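Local atomic coordinates of putative uncharacterized protein (Mycobacterium avium, PDB entry 2Z6V), a protein that probably transfers a sulfuryl group from the donor 3'-phosphoadenosine 5'-phosphosulfate to an acceptor that has not been identified. Residues P188-N196 against S246-V254; N196-W204 against Y213-A221. All blocks are in the same frame, centred on the assembly; numbering follows the deposited sequence.

Contact 1 (P188-N196 against S246-V254); sequences PTEDMFIHN and SLKMPSHSV. With PLM (palmitic acid), chain C.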
loop_
_atom_site.group_PDB
_atom_site.type_symbol
_atom_site.label_atom_id
_atom_site.label_comp_id
_atom_site.label_asym_id
_atom_site.label_seq_id
_atom_site.Cartn_x
_atom_site.Cartn_y
_atom_site.Cartn_z
ATOM N N PRO A 188 -0.583 8.721 -7.194
ATOM C CA PRO A 188 -0.721 8.231 -5.822
ATOM C C PRO A 188 -0.294 6.772 -5.667
ATOM O O PRO A 188 -0.484 5.966 -6.573
ATOM C CB PRO A 188 -2.208 8.423 -5.545
ATOM C CG PRO A 188 -2.550 9.634 -6.372
ATOM C CD PRO A 188 -1.841 9.323 -7.667
ATOM N N THR A 189 0.288 6.442 -4.519
ATOM C CA THR A 189 0.710 5.075 -4.229
ATOM C C THR A 189 0.284 4.769 -2.792
ATOM O O THR A 189 -0.224 5.652 -2.099
ATOM C CB THR A 189 2.247 4.907 -4.364
ATOM O OG1 THR A 189 2.573 3.509 -4.414
ATOM C CG2 THR A 189 2.970 5.548 -3.176
ATOM N N GLU A 190 0.473 3.529 -2.350
ATOM C CA GLU A 190 0.104 3.140 -0.987
ATOM C C GLU A 190 1.164 3.469 0.056
ATOM O O GLU A 190 2.350 3.571 -0.258
ATOM C CB GLU A 190 -0.195 1.645 -0.904
ATOM C CG GLU A 190 -1.546 1.281 -1.411
ATOM C CD GLU A 190 -1.513 0.743 -2.813
ATOM O OE1 GLU A 190 -0.760 1.292 -3.660
ATOM O OE2 GLU A 190 -2.261 -0.231 -3.064
ATOM N N ASP A 191 0.723 3.622 1.300
ATOM C CA ASP A 191 1.634 3.924 2.386
ATOM C C ASP A 191 2.504 2.701 2.617
ATOM O O ASP A 191 3.478 2.748 3.374
ATOM C CB ASP A 191 0.869 4.272 3.663
ATOM C CG ASP A 191 -0.012 5.497 3.501
ATOM O OD1 ASP A 191 0.385 6.417 2.752
ATOM O OD2 ASP A 191 -1.095 5.548 4.129
ATOM N N MET A 192 2.148 1.611 1.947
ATOM C CA MET A 192 2.886 0.362 2.052
ATOM C C MET A 192 4.352 0.593 1.717
ATOM O O MET A 192 5.238 0.007 2.338
ATOM C CB MET A 192 2.297 -0.675 1.094
ATOM C CG MET A 192 2.964 -2.039 1.140
ATOM S SD MET A 192 2.962 -2.768 2.789
ATOM C CE MET A 192 1.346 -3.403 2.909
ATOM N N PHE A 193 4.605 1.475 0.758
ATOM C CA PHE A 193 5.973 1.757 0.349
ATOM C C PHE A 193 6.738 2.717 1.238
ATOM O O PHE A 193 7.844 3.129 0.904
ATOM C CB PHE A 193 5.980 2.196 -1.109
ATOM C CG PHE A 193 5.306 1.206 -1.999
ATOM C CD1 PHE A 193 5.829 -0.075 -2.136
ATOM C CD2 PHE A 193 4.075 1.499 -2.584
ATOM C CE1 PHE A 193 5.131 -1.058 -2.830
ATOM C CE2 PHE A 193 3.369 0.528 -3.279
ATOM C CZ PHE A 193 3.895 -0.758 -3.401
ATOM N N ILE A 194 6.124 3.086 2.360
ATOM C CA ILE A 194 6.781 3.900 3.373
ATOM C C ILE A 194 7.014 2.861 4.466
ATOM O O ILE A 194 8.119 2.710 4.979
ATOM C CB ILE A 194 5.881 5.019 3.936
ATOM C CG1 ILE A 194 5.952 6.255 3.035
ATOM C CG2 ILE A 194 6.337 5.398 5.346
ATOM C CD1 ILE A 194 5.024 7.344 3.478
ATOM N N HIS A 195 5.952 2.117 4.767
ATOM C CA HIS A 195 5.967 1.069 5.777
ATOM C C HIS A 195 7.009 -0.039 5.564
ATOM O O HIS A 195 7.662 -0.464 6.506
ATOM C CB HIS A 195 4.572 0.426 5.889
ATOM C CG HIS A 195 3.547 1.296 6.552
ATOM N ND1 HIS A 195 2.412 0.784 7.147
ATOM C CD2 HIS A 195 3.469 2.639 6.694
ATOM C CE1 HIS A 195 1.681 1.773 7.627
ATOM N NE2 HIS A 195 2.299 2.910 7.363
ATOM N N ASN A 196 7.157 -0.523 4.338
ATOM C CA ASN A 196 8.121 -1.581 4.086
ATOM C C ASN A 196 9.535 -1.130 4.440
ATOM O O ASN A 196 10.438 -1.959 4.594
ATOM C CB ASN A 196 8.037 -2.053 2.628
ATOM C CG ASN A 196 8.566 -1.030 1.650
ATOM O OD1 ASN A 196 8.777 0.135 2.000
ATOM N ND2 ASN A 196 8.776 -1.454 0.407
ATOM N N SER A 246 -3.956 12.880 1.699
ATOM C CA SER A 246 -4.906 11.895 1.206
ATOM C C SER A 246 -4.060 10.632 1.125
ATOM O O SER A 246 -3.137 10.557 0.325
ATOM C CB SER A 246 -5.418 12.270 -0.182
ATOM O OG SER A 246 -6.125 11.181 -0.745
ATOM N N LEU A 247 -4.360 9.648 1.959
ATOM C CA LEU A 247 -3.568 8.427 1.983
ATOM C C LEU A 247 -4.391 7.182 1.752
ATOM O O LEU A 247 -5.615 7.197 1.915
ATOM C CB LEU A 247 -2.854 8.309 3.324
ATOM C CG LEU A 247 -2.086 9.568 3.717
ATOM C CD1 LEU A 247 -1.710 9.523 5.189
ATOM C CD2 LEU A 247 -0.863 9.686 2.832
ATOM N N LYS A 248 -3.699 6.107 1.374
ATOM C CA LYS A 248 -4.330 4.823 1.118
ATOM C C LYS A 248 -3.401 3.642 1.377
ATOM O O LYS A 248 -2.193 3.723 1.165
ATOM C CB LYS A 248 -4.831 4.744 -0.328
ATOM C CG LYS A 248 -5.459 3.401 -0.676
ATOM C CD LYS A 248 -6.200 3.407 -2.006
ATOM C CE LYS A 248 -5.255 3.335 -3.197
ATOM N NZ LYS A 248 -5.996 3.208 -4.493
ATOM N N MET A 249 -4.000 2.550 1.841
ATOM C CA MET A 249 -3.328 1.283 2.107
ATOM C C MET A 249 -4.348 0.359 2.742
ATOM O O MET A 249 -4.815 0.606 3.850
ATOM C CB MET A 249 -2.133 1.430 3.050
ATOM C CG MET A 249 -1.457 0.088 3.303
ATOM S SD MET A 249 0.048 0.129 4.284
ATOM C CE MET A 249 -0.572 -0.264 5.921
ATOM N N PRO A 250 -4.721 -0.719 2.036
ATOM C CA PRO A 250 -5.701 -1.675 2.559
ATOM C C PRO A 250 -5.434 -2.159 3.982
ATOM O O PRO A 250 -6.310 -2.056 4.840
ATOM C CB PRO A 250 -5.661 -2.807 1.530
ATOM C CG PRO A 250 -5.415 -2.072 0.245
ATOM C CD PRO A 250 -4.368 -1.033 0.636
ATOM N N SER A 251 -4.230 -2.667 4.244
ATOM C CA SER A 251 -3.907 -3.180 5.578
ATOM C C SER A 251 -3.925 -2.148 6.706
ATOM O O SER A 251 -3.594 -2.475 7.845
ATOM C CB SER A 251 -2.567 -3.939 5.579
ATOM O OG SER A 251 -1.513 -3.147 5.064
ATOM N N HIS A 252 -4.301 -0.908 6.401
ATOM C CA HIS A 252 -4.419 0.100 7.451
ATOM C C HIS A 252 -5.557 -0.436 8.327
ATOM O O HIS A 252 -5.619 -0.185 9.527
ATOM C CB HIS A 252 -4.831 1.464 6.886
ATOM C CG HIS A 252 -3.686 2.358 6.531
ATOM N ND1 HIS A 252 -2.601 2.546 7.360
ATOM C CD2 HIS A 252 -3.494 3.179 5.470
ATOM C CE1 HIS A 252 -1.792 3.446 6.826
ATOM N NE2 HIS A 252 -2.312 3.848 5.680
ATOM N N SER A 253 -6.460 -1.182 7.697
ATOM C CA SER A 253 -7.596 -1.780 8.387
ATOM C C SER A 253 -7.099 -2.766 9.443
ATOM O O SER A 253 -7.594 -2.801 10.563
ATOM C CB SER A 253 -8.486 -2.512 7.380
ATOM O OG SER A 253 -7.721 -3.411 6.595
ATOM N N VAL A 254 -6.119 -3.574 9.068
ATOM C CA VAL A 254 -5.549 -4.548 9.977
ATOM C C VAL A 254 -4.877 -3.821 11.137
ATOM O O VAL A 254 -5.129 -4.121 12.305
ATOM C CB VAL A 254 -4.508 -5.418 9.248
ATOM C CG1 VAL A 254 -3.886 -6.407 10.208
ATOM C CG2 VAL A 254 -5.172 -6.140 8.075
HETATM C C1 PLM C . 1.113 -10.328 0.869
HETATM O O1 PLM C . 0.979 -11.374 1.541
HETATM O O2 PLM C . 2.184 -9.714 0.673
HETATM C C2 PLM C . -0.142 -9.737 0.222
HETATM C C3 PLM C . -1.286 -9.623 1.231
HETATM C C4 PLM C . -2.511 -8.914 0.651
HETATM C C5 PLM C . -2.185 -7.482 0.219
HETATM C C6 PLM C . -1.510 -7.441 -1.154
HETATM C C7 PLM C . -0.918 -6.055 -1.412
HETATM C C8 PLM C . 0.338 -5.839 -0.566
HETATM C C9 PLM C . 0.373 -4.408 -0.030
HETATM C CA PLM C . 0.179 -3.384 -1.151
HETATM C CB PLM C . -0.278 -2.032 -0.597
HETATM C CC PLM C . -1.551 -2.213 0.232
HETATM C CD PLM C . -1.220 -2.732 1.633
HETATM C CE PLM C . -2.419 -3.409 2.301
HETATM C CF PLM C . -2.805 -4.673 1.532
HETATM C CG PLM C . -3.906 -5.460 2.245
HETATM O O HOH W 1 -1.181 6.805 0.336
#
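Asp191 N donates a 2.9 Å hydrogen bond to the carbonyl oxygen of Lys248, the last residue of strand 244-248, while Glu190 CA passes the same oxygen as a CA-H...O contact. A water adds a second tie: it accepts from Lys248 N and lies 2.9 Å from both Thr189 O and Asp191 OD1, with more acceptors around it than it has protons. The carboxylate of Asp191 reaches on to His252, whose NE2 donates to OD2 at 2.6 Å. The bond is nearly straight (173°), lies in the imidazole plane and uses the anti lone pair of OD2; with ND1 bonded to Tyr227 OH, both ring nitrogens are held and the ring's rotation is set. Leu247 CB packs beside the carboxylate. The setting is the central parallel sheet of a sulfotransferase, where Lys248 leaves its strand with NZ hydrogen-bonded to Thr119. The Lys248 side chain is about 4 Å from a sulfate ion, probably from the crystallisation liquor, a position consistent with the phosphosulfate-binding end of this fold. Met249 runs straight out to its sulfur (chi1 -180°, chi2 175°) and bends at chi3, which brings CE 3.4 Å from His195 ND1 and also over one face of the His252 ring, toward its rim. Met249 SD stands obliquely 4.2 Å from the centroid of the His195 ring, whose NE2 bonds to Gln230. The two imidazoles meet obliquely, His195 CE1 being 3.9 Å from His252 CE1. Glu190 CG lies 3.6 Å from CB of the palmitic acid, whose chain also packs against Met192 and Pro250.

Contact 2 (N196-W204 against Y213-A221); sequences NQDFKGLSW and YARWLFDEA. With PLM (palmitic acid), chain C.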
loop_
_atom_site.group_PDB
_atom_site.type_symbol
_atom_site.label_atom_id
_atom_site.label_comp_id
_atom_site.label_asym_id
_atom_site.label_seq_id
_atom_site.Cartn_x
_atom_site.Cartn_y
_atom_site.Cartn_z
ATOM N N ASN A 196 7.157 -0.523 4.338
ATOM C CA ASN A 196 8.121 -1.581 4.086
ATOM C C ASN A 196 9.535 -1.130 4.440
ATOM O O ASN A 196 10.438 -1.959 4.594
ATOM C CB ASN A 196 8.037 -2.053 2.628
ATOM C CG ASN A 196 8.566 -1.030 1.650
ATOM O OD1 ASN A 196 8.777 0.135 2.000
ATOM N ND2 ASN A 196 8.776 -1.454 0.407
ATOM N N GLN A 197 9.725 0.180 4.599
ATOM C CA GLN A 197 11.033 0.725 4.967
ATOM C C GLN A 197 11.318 0.476 6.452
ATOM O O GLN A 197 12.409 0.777 6.952
ATOM C CB GLN A 197 11.099 2.223 4.677
ATOM C CG GLN A 197 11.150 2.578 3.198
ATOM C CD GLN A 197 10.993 4.066 2.951
ATOM O OE1 GLN A 197 11.643 4.890 3.600
ATOM N NE2 GLN A 197 10.128 4.420 2.007
ATOM N N ASP A 198 10.326 -0.052 7.161
ATOM C CA ASP A 198 10.506 -0.376 8.564
ATOM C C ASP A 198 10.311 -1.881 8.679
ATOM O O ASP A 198 10.231 -2.444 9.771
ATOM C CB ASP A 198 9.494 0.368 9.436
ATOM C CG ASP A 198 9.741 0.152 10.928
ATOM O OD1 ASP A 198 10.900 0.345 11.378
ATOM O OD2 ASP A 198 8.779 -0.209 11.647
ATOM N N PHE A 199 10.236 -2.525 7.521
ATOM C CA PHE A 199 10.058 -3.967 7.421
ATOM C C PHE A 199 8.919 -4.540 8.259
ATOM O O PHE A 199 9.042 -5.589 8.892
ATOM C CB PHE A 199 11.390 -4.657 7.710
ATOM C CG PHE A 199 12.471 -4.244 6.755
ATOM C CD1 PHE A 199 13.333 -3.196 7.064
ATOM C CD2 PHE A 199 12.559 -4.833 5.492
ATOM C CE1 PHE A 199 14.257 -2.737 6.132
ATOM C CE2 PHE A 199 13.483 -4.379 4.548
ATOM C CZ PHE A 199 14.332 -3.330 4.867
ATOM N N LYS A 200 7.803 -3.820 8.223
ATOM C CA LYS A 200 6.563 -4.185 8.901
ATOM C C LYS A 200 5.452 -3.744 7.944
ATOM O O LYS A 200 4.680 -2.815 8.226
ATOM C CB LYS A 200 6.432 -3.456 10.235
ATOM C CG LYS A 200 7.456 -3.873 11.270
ATOM C CD LYS A 200 7.181 -3.171 12.585
ATOM C CE LYS A 200 8.236 -3.463 13.617
ATOM N NZ LYS A 200 8.042 -2.559 14.775
ATOM N N GLY A 201 5.428 -4.409 6.793
ATOM C CA GLY A 201 4.456 -4.132 5.755
ATOM C C GLY A 201 4.074 -5.445 5.099
ATOM O O GLY A 201 4.926 -6.290 4.804
ATOM N N LEU A 202 2.784 -5.620 4.869
ATOM C CA LEU A 202 2.284 -6.845 4.285
ATOM C C LEU A 202 2.826 -7.158 2.884
ATOM O O LEU A 202 2.724 -8.293 2.432
ATOM C CB LEU A 202 0.755 -6.790 4.261
ATOM C CG LEU A 202 -0.038 -8.043 3.901
ATOM C CD1 LEU A 202 0.349 -9.199 4.825
ATOM C CD2 LEU A 202 -1.526 -7.727 4.011
ATOM N N SER A 203 3.409 -6.178 2.197
ATOM C CA SER A 203 3.913 -6.431 0.851
ATOM C C SER A 203 5.073 -7.417 0.825
ATOM O O SER A 203 5.222 -8.172 -0.136
ATOM C CB SER A 203 4.342 -5.132 0.168
ATOM O OG SER A 203 5.446 -4.537 0.819
ATOM N N TRP A 204 5.893 -7.415 1.871
ATOM C CA TRP A 204 7.027 -8.328 1.930
ATOM C C TRP A 204 6.591 -9.792 1.884
ATOM O O TRP A 204 7.287 -10.636 1.311
ATOM C CB TRP A 204 7.841 -8.084 3.199
ATOM C CG TRP A 204 8.655 -6.838 3.145
ATOM C CD1 TRP A 204 8.565 -5.757 3.979
ATOM C CD2 TRP A 204 9.687 -6.533 2.204
ATOM N NE1 TRP A 204 9.477 -4.800 3.611
ATOM C CE2 TRP A 204 10.179 -5.248 2.524
ATOM C CE3 TRP A 204 10.244 -7.221 1.117
ATOM C CZ2 TRP A 204 11.205 -4.632 1.796
ATOM C CZ3 TRP A 204 11.268 -6.606 0.389
ATOM C CH2 TRP A 204 11.736 -5.323 0.734
ATOM N N TYR A 213 6.300 -14.582 8.025
ATOM C CA TYR A 213 6.402 -13.131 8.119
ATOM C C TYR A 213 5.028 -12.489 8.334
ATOM O O TYR A 213 4.886 -11.593 9.169
ATOM C CB TYR A 213 7.058 -12.537 6.866
ATOM C CG TYR A 213 7.131 -11.029 6.903
ATOM C CD1 TYR A 213 8.122 -10.374 7.637
ATOM C CD2 TYR A 213 6.154 -10.255 6.279
ATOM C CE1 TYR A 213 8.131 -8.979 7.757
ATOM C CE2 TYR A 213 6.150 -8.864 6.392
ATOM C CZ TYR A 213 7.137 -8.233 7.135
ATOM O OH TYR A 213 7.097 -6.864 7.281
ATOM N N ALA A 214 4.022 -12.945 7.591
ATOM C CA ALA A 214 2.674 -12.395 7.721
ATOM C C ALA A 214 2.034 -12.659 9.091
ATOM O O ALA A 214 1.284 -11.830 9.600
ATOM C CB ALA A 214 1.774 -12.944 6.615
ATOM N N ARG A 215 2.320 -13.811 9.686
ATOM C CA ARG A 215 1.735 -14.126 10.979
ATOM C C ARG A 215 2.411 -13.300 12.053
ATOM O O ARG A 215 1.784 -12.921 13.046
ATOM C CB ARG A 215 1.865 -15.621 11.288
ATOM C CG ARG A 215 1.071 -16.523 10.329
ATOM C CD ARG A 215 1.094 -17.988 10.766
ATOM N NE ARG A 215 0.116 -18.258 11.821
ATOM C CZ ARG A 215 -1.157 -18.586 11.603
ATOM N NH1 ARG A 215 -1.618 -18.698 10.359
ATOM N NH2 ARG A 215 -1.977 -18.786 12.631
ATOM N N TRP A 216 3.687 -13.001 11.839
ATOM C CA TRP A 216 4.438 -12.210 12.800
ATOM C C TRP A 216 3.903 -10.797 12.779
ATOM O O TRP A 216 3.648 -10.191 13.823
ATOM C CB TRP A 216 5.918 -12.172 12.432
ATOM C CG TRP A 216 6.691 -11.140 13.214
ATOM C CD1 TRP A 216 7.066 -11.215 14.528
ATOM C CD2 TRP A 216 7.157 -9.867 12.735
ATOM N NE1 TRP A 216 7.736 -10.068 14.896
ATOM C CE2 TRP A 216 7.807 -9.225 13.818
ATOM C CE3 TRP A 216 7.090 -9.208 11.497
ATOM C CZ2 TRP A 216 8.390 -7.952 13.701
ATOM C CZ3 TRP A 216 7.670 -7.943 11.377
ATOM C CH2 TRP A 216 8.312 -7.330 12.478
ATOM N N LEU A 217 3.731 -10.291 11.565
ATOM C CA LEU A 217 3.252 -8.939 11.341
ATOM C C LEU A 217 1.898 -8.675 11.978
ATOM O O LEU A 217 1.728 -7.696 12.695
ATOM C CB LEU A 217 3.174 -8.659 9.838
ATOM C CG LEU A 217 2.870 -7.210 9.450
ATOM C CD1 LEU A 217 4.020 -6.300 9.880
ATOM C CD2 LEU A 217 2.650 -7.135 7.952
ATOM N N PHE A 218 0.944 -9.558 11.718
ATOM C CA PHE A 218 -0.406 -9.409 12.238
ATOM C C PHE A 218 -0.586 -9.723 13.723
ATOM O O PHE A 218 -1.344 -9.043 14.412
ATOM C CB PHE A 218 -1.364 -10.294 11.431
ATOM C CG PHE A 218 -1.706 -9.753 10.073
ATOM C CD1 PHE A 218 -0.859 -8.872 9.416
ATOM C CD2 PHE A 218 -2.876 -10.151 9.437
ATOM C CE1 PHE A 218 -1.176 -8.390 8.136
ATOM C CE2 PHE A 218 -3.203 -9.678 8.157
ATOM C CZ PHE A 218 -2.350 -8.796 7.507
ATOM N N ASP A 219 0.112 -10.745 14.220
ATOM C CA ASP A 219 -0.040 -11.156 15.616
ATOM C C ASP A 219 1.027 -10.756 16.624
ATOM O O ASP A 219 0.783 -10.840 17.826
ATOM C CB ASP A 219 -0.225 -12.676 15.694
ATOM C CG ASP A 219 -1.409 -13.166 14.875
ATOM O OD1 ASP A 219 -2.418 -12.429 14.774
ATOM O OD2 ASP A 219 -1.335 -14.295 14.344
ATOM N N GLU A 220 2.194 -10.317 16.160
ATOM C CA GLU A 220 3.265 -9.955 17.086
ATOM C C GLU A 220 3.864 -8.569 16.923
ATOM O O GLU A 220 4.063 -7.850 17.900
ATOM C CB GLU A 220 4.400 -10.970 16.992
ATOM C CG GLU A 220 4.074 -12.338 17.544
ATOM C CD GLU A 220 5.227 -13.308 17.355
ATOM O OE1 GLU A 220 5.418 -13.804 16.221
ATOM O OE2 GLU A 220 5.956 -13.560 18.340
ATOM N N ALA A 221 4.173 -8.204 15.688
ATOM C CA ALA A 221 4.782 -6.911 15.414
ATOM C C ALA A 221 4.080 -5.727 16.076
ATOM O O ALA A 221 2.852 -5.597 16.031
ATOM C CB ALA A 221 4.864 -6.687 13.907
HETATM C C1 PLM C . 1.113 -10.328 0.869
HETATM O O1 PLM C . 0.979 -11.374 1.541
HETATM O O2 PLM C . 2.184 -9.714 0.673
HETATM C C2 PLM C . -0.142 -9.737 0.222
HETATM C C3 PLM C . -1.286 -9.623 1.231
HETATM C C4 PLM C . -2.511 -8.914 0.651
HETATM C C5 PLM C . -2.185 -7.482 0.219
HETATM C C6 PLM C . -1.510 -7.441 -1.154
HETATM C C7 PLM C . -0.918 -6.055 -1.412
HETATM C C8 PLM C . 0.338 -5.839 -0.566
HETATM C C9 PLM C . 0.373 -4.408 -0.030
HETATM C CA PLM C . 0.179 -3.384 -1.151
HETATM C CB PLM C . -0.278 -2.032 -0.597
HETATM C CC PLM C . -1.551 -2.213 0.232
HETATM C CD PLM C . -1.220 -2.732 1.633
HETATM C CE PLM C . -2.419 -3.409 2.301
HETATM C CF PLM C . -2.805 -4.673 1.532
HETATM C CG PLM C . -3.906 -5.460 2.245
#
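Beside the bound palmitic acid, the loop 196-204 packs on helix 212-219 of the sulfotransferase domain, with Tyr213 and Leu217 as the main helix side chains in the contact. Tyr213 pushes its hydroxyl into the bend of the loop: Gly201 N donates to OH at 3.0 Å. Phe199 O, which lies at the edge of the Tyr213 ring and in its plane, is 2.8 Å from OH, a weak hydrogen bond whose proton has another acceptor within reach. With CG anti to the backbone N (chi1 178°), Tyr213 extends from the helix straight at these backbone groups, which are buried. Trp204 turns an edge toward the face of this phenol in an offset edge-to-face pair, planes 82° apart, and its CB makes an off-centre CH-pi contact. One turn further along, Leu217 straddles the loop: CD1 sits against Lys200 CA, and CD2 is 3.4 Å from Leu202 N. Lys200, extended beyond CG, crosses the far end of Trp216 with CG 3.8 Å from CH2; its NZ goes on to Asp222 O and Ser225 OG. On the ligand side, Leu202 splits its two branches, CD1 meeting Phe218 CE1 at 3.7 Å and CD2 lying along the acyl chain, 3.4 Å from C3 of the palmitic acid. Ala221 CB lies over one face of the Trp216 ring, near its rim. Within the loop, Trp204 is held by its indole nitrogen: NE1 donates to Asn196 O over 3.2 Å, at 161°, with that oxygen in the indole plane and NE1 on a lone pair of the carbonyl.

From the N terminus, the chain enters contact 1 at 188-196 and, through the shared Asn196, runs directly into the first segment of contact 2. Contact 2 then closes a small loop when helix 212-219 folds back on 196-204. Only after helix 224-238 does the chain reach strand 244-248 and the 3-10 turn 250-252, which complete the far longer loop of contact 1; the smaller loop therefore lies wholly within the larger. Contact 1 ties the outgoing chain to the central sheet, and contact 2 ties the loop that follows helix 192-195 to helix 212-219. They meet where Met192 packs on 201-203 and Val254 CG2 on Phe218 CZ, and both border the palmitic acid.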